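Putative two-component sensor histidine kinase protein (PDB 3HCY) probably phosphorylates itself on histidine with ATP as a sensor kinase, and is represented here by its GAF domain. Local coordinates at the interface of chains A and B. Numbering follows the deposited sequence. Chains: chain A/B, Putative two-component sensor histidine kinase protein.

Contact 1: the interface of chains A and B. Residues chain A 10-11, 14, 129, 132-133; chain B 128, 132.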
# COMPACT_ATOMS: atom_id res chain seq x y z
N ALA A 10 -4.73 -7.08 -5.03
CA ALA A 10 -3.52 -6.98 -4.18
C ALA A 10 -3.84 -6.22 -2.90
O ALA A 10 -3.31 -6.53 -1.79
CB ALA A 10 -2.32 -6.26 -4.95
N THR A 11 -4.68 -5.18 -3.06
CA THR A 11 -4.97 -4.33 -1.93
C THR A 11 -5.82 -5.13 -0.97
O THR A 11 -5.61 -5.13 0.24
CB THR A 11 -5.73 -3.09 -2.30
OG1 THR A 11 -4.99 -2.31 -3.23
CG2 THR A 11 -5.92 -2.29 -1.10
N ALA A 14 -3.59 -7.25 0.82
CA ALA A 14 -2.89 -6.57 1.88
C ALA A 14 -3.89 -6.26 3.00
O ALA A 14 -3.55 -6.41 4.14
CB ALA A 14 -2.19 -5.28 1.40
N ILE A 129 -2.43 1.86 3.61
CA ILE A 129 -2.87 1.17 2.43
C ILE A 129 -3.75 2.05 1.54
O ILE A 129 -3.64 2.02 0.29
CB ILE A 129 -3.51 -0.24 2.69
CG1 ILE A 129 -2.51 -1.23 3.22
CG2 ILE A 129 -4.39 -0.85 1.58
CD1 ILE A 129 -3.29 -2.46 3.68
N GLN A 132 -1.69 4.20 -0.52
CA GLN A 132 -1.07 3.51 -1.60
C GLN A 132 -2.06 3.20 -2.75
O GLN A 132 -1.66 3.17 -3.96
CB GLN A 132 -0.39 2.25 -1.13
CG GLN A 132 0.55 1.73 -2.20
CD GLN A 132 1.58 0.76 -1.67
OE1 GLN A 132 1.86 0.74 -0.46
NE2 GLN A 132 2.17 -0.06 -2.57
N LEU A 133 -3.33 2.97 -2.38
CA LEU A 133 -4.37 2.83 -3.42
C LEU A 133 -4.50 4.17 -4.18
O LEU A 133 -4.52 4.23 -5.42
CB LEU A 133 -5.70 2.43 -2.81
CG LEU A 133 -6.91 2.31 -3.75
CD1 LEU A 133 -6.69 1.21 -4.78
CD2 LEU A 133 -8.25 2.07 -2.99
N THR B 128 3.38 -2.96 6.16
CA THR B 128 2.18 -2.93 5.34
C THR B 128 2.52 -2.49 3.89
O THR B 128 2.08 -3.09 2.94
CB THR B 128 1.13 -2.01 5.97
OG1 THR B 128 1.03 -2.27 7.37
CG2 THR B 128 -0.28 -2.21 5.30
N GLN B 132 1.92 -4.95 0.39
CA GLN B 132 1.11 -4.61 -0.74
C GLN B 132 1.89 -4.70 -2.05
O GLN B 132 1.32 -5.05 -3.10
CB GLN B 132 0.60 -3.19 -0.58
CG GLN B 132 -0.47 -2.81 -1.57
CD GLN B 132 -1.66 -2.16 -0.88
OE1 GLN B 132 -1.77 -0.91 -0.75
NE2 GLN B 132 -2.58 -3.01 -0.41
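The flat carboxamide of B:Gln132 slots between A:Thr11 and A:Ile129. One face is turned toward the hydroxyl of A:Thr11, whose OG1 stands 4.1 Å from B:Gln132 CD; the opposite face looks toward CG1 of A:Ile129. At the oxygen end, OE1 approaches the aliphatic stem of A:Gln132, 3.5 Å from CB, while the nitrogen end is directed at the A:Ala14 methyl and the backbone of A:Thr11. The methyl branch CG2 of A:Ile129 lies alongside the amide, 3.4 Å from B:Gln132 NE2 and nearly as near to B:Gln132 OE1. The second amide, that of A:Gln132, is turned almost perpendicular to the first, with 79° between the planes, and it does not stack on its counterpart. One of its faces instead rests over the CB and CG methylenes of B:Gln132, with CG 3.9 Å from A:Gln132 NE2. The two glutamines thus reach toward each other, each laying carbon against part of the other.

Both send CG away from the backbone N, but B:Gln132 bends at chi2 on its way into chain A, whereas A:Gln132 continues extended. The differing turn of the amides comes mainly from chi3, 93° in B:Gln132 and -20° in A:Gln132. Next to them, the CG2 methyl of B:Thr128 meets CG1 and, at 3.4 Å, the CD1 methyl of A:Ile129, the two side chains crossing at about a right angle. It thereby backs up the isoleucine wall on one face of the amide. The cleft around B:Gln132 is lined largely by methyl and methylene groups. At this resolution the density may not distinguish amide oxygen from nitrogen, and the closest approaches of NE2 to carbon are doubtful.

Within the GAF domain, the cleft is formed by two helices of chain A, 5-19 and 120-146. Helix 120-144 of chain B inserts its glutamine between them across the two-fold interface of the deposited assembly.

Contact 2: the interface of chains A and B. Residues chain A 7, 132, 135-136, 139; chain B 7, 10-11, 13-14.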
# COMPACT_ATOMS: atom_id res chain seq x y z
N VAL A 7 -4.42 -4.41 -9.04
CA VAL A 7 -4.05 -3.56 -7.93
C VAL A 7 -5.13 -3.64 -6.87
O VAL A 7 -4.84 -3.61 -5.66
CB VAL A 7 -3.84 -2.09 -8.29
CG1 VAL A 7 -3.47 -1.34 -7.04
CG2 VAL A 7 -2.76 -1.90 -9.35
N GLN A 132 -1.69 4.20 -0.52
CA GLN A 132 -1.07 3.51 -1.60
C GLN A 132 -2.06 3.20 -2.75
O GLN A 132 -1.66 3.17 -3.96
CB GLN A 132 -0.39 2.25 -1.13
CG GLN A 132 0.55 1.73 -2.20
CD GLN A 132 1.58 0.76 -1.67
OE1 GLN A 132 1.86 0.74 -0.46
NE2 GLN A 132 2.17 -0.06 -2.57
N PHE A 135 -2.39 6.53 -4.66
CA PHE A 135 -1.27 6.74 -5.54
C PHE A 135 -1.23 5.78 -6.71
O PHE A 135 -0.87 6.17 -7.83
CB PHE A 135 -0.01 6.64 -4.76
CG PHE A 135 0.20 7.79 -3.84
CD1 PHE A 135 0.12 9.09 -4.29
CD2 PHE A 135 0.53 7.58 -2.51
CE1 PHE A 135 0.33 10.16 -3.44
CE2 PHE A 135 0.78 8.68 -1.69
CZ PHE A 135 0.67 9.97 -2.17
N SER A 136 -1.61 4.55 -6.47
CA SER A 136 -1.63 3.59 -7.54
C SER A 136 -2.65 3.99 -8.59
O SER A 136 -2.38 3.92 -9.81
CB SER A 136 -1.91 2.19 -6.99
OG SER A 136 -0.83 1.73 -6.16
N ARG A 139 -1.48 7.29 -10.58
CA ARG A 139 -0.46 7.01 -11.59
C ARG A 139 -0.88 6.08 -12.68
O ARG A 139 -0.46 6.21 -13.81
CB ARG A 139 0.75 6.43 -10.88
CG ARG A 139 1.35 7.51 -10.04
CD ARG A 139 2.58 7.08 -9.43
NE ARG A 139 3.31 8.20 -8.82
CZ ARG A 139 4.11 9.04 -9.47
NH1 ARG A 139 4.75 9.99 -8.81
NH2 ARG A 139 4.29 8.90 -10.77
N VAL B 7 2.95 1.26 -10.33
CA VAL B 7 2.94 0.73 -8.96
C VAL B 7 4.21 1.03 -8.20
O VAL B 7 4.13 1.42 -7.04
CB VAL B 7 2.79 -0.82 -8.93
CG1 VAL B 7 3.29 -1.43 -7.57
CG2 VAL B 7 1.35 -1.22 -9.22
N ALA B 10 4.07 4.69 -7.33
CA ALA B 10 3.01 4.81 -6.36
C ALA B 10 3.56 4.46 -4.99
O ALA B 10 3.35 5.18 -4.06
CB ALA B 10 1.79 3.88 -6.71
N THR B 11 4.30 3.37 -4.90
CA THR B 11 4.76 2.86 -3.62
C THR B 11 5.75 3.84 -3.08
O THR B 11 5.75 4.13 -1.88
CB THR B 11 5.49 1.51 -3.78
OG1 THR B 11 4.59 0.51 -4.31
CG2 THR B 11 6.10 1.07 -2.47
N ASP B 13 5.68 7.03 -3.65
CA ASP B 13 4.79 8.07 -3.12
C ASP B 13 4.33 7.67 -1.70
O ASP B 13 4.48 8.43 -0.74
CB ASP B 13 3.59 8.32 -4.04
CG ASP B 13 4.00 8.83 -5.45
OD1 ASP B 13 4.98 9.60 -5.60
OD2 ASP B 13 3.33 8.49 -6.44
N ALA B 14 3.80 6.46 -1.57
CA ALA B 14 3.25 6.02 -0.31
C ALA B 14 4.34 5.97 0.80
O ALA B 14 4.13 6.45 1.92
CB ALA B 14 2.57 4.66 -0.49
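The methyl of B:Ala10 packs against A:Ser136 and the CB of A:Phe135, 3.8 Å from the latter, at the apolar centre of this helix-to-helix contact between two GAF domains. Beside it, the ring of A:Phe135 lies across the N-terminal helix of chain B. The CB methylene of B:Asp13 sits over the centre of one ring face, 3.4 Å from CG of A:Phe135, in a CH-pi contact. Toward the CD2 rim of the same face lies the backbone N of B:Ala14, 3.6 Å from A:Phe135 CD2. The first torsion of A:Phe135 (chi1 -71°) places CG opposite its own carbonyl carbon and directs the ring toward chain B, while chi2 (-52°) turns this face to it. The methyl of B:Ala14 covers the face of the A:Gln132 amide directed toward chain B's first helix. Farther along, A:Val7 and B:Val7 run antiparallel to one another and touch loosely through their CG2 methyls.

Hydroxyl groups border these carbons. A:Ser136 OG turns back to its own helix and donates to A:Gln132 O at 2.8 Å, leaving OG beside the methyl of B:Ala10. B:Thr11 behaves similarly, with OG1 donating to B:Val7 O. That same OG1 lies 3.0 Å from A:Gln132 NE2, where it can accept a hydrogen bond from the amide, although it stands well off the amide plane. The donation to the helix carbonyl may hold the hydroxyl near the amide, though the approach is poor for a strong bond.

Outermost, the carboxylate of B:Asp13 meets the guanidinium of A:Arg139 edge to edge in a salt bridge, the two groups nearly coplanar at 22°. NH1 of A:Arg139 donates to the syn lone pair of B:Asp13 OD1 at 3.2 Å, somewhat out of the guanidinium plane. NE is directed at OD2, but that separation is modelled too short to be trusted. Running straight through its methylenes, the arginine passes along B:Ala10, its CD 3.8 Å from B:Ala10 CA.

The C-alpha centres of contact 1 and contact 2 lie about 9 Å apart, and A:Gln132 belongs to both, with opposite faces of its amide turned to helices 120-144 and 4-19 of chain B. Together they pair the first and last helices of each chain into a two-fold, four-helix interface. The symmetry is imperfect at this position: the two copies of Gln132 have different side-chain torsions. The dimer of the deposited assembly may not be that of the full-length kinase, but pairing through the terminal helices would suit transmission of a signal along a dimeric sensor.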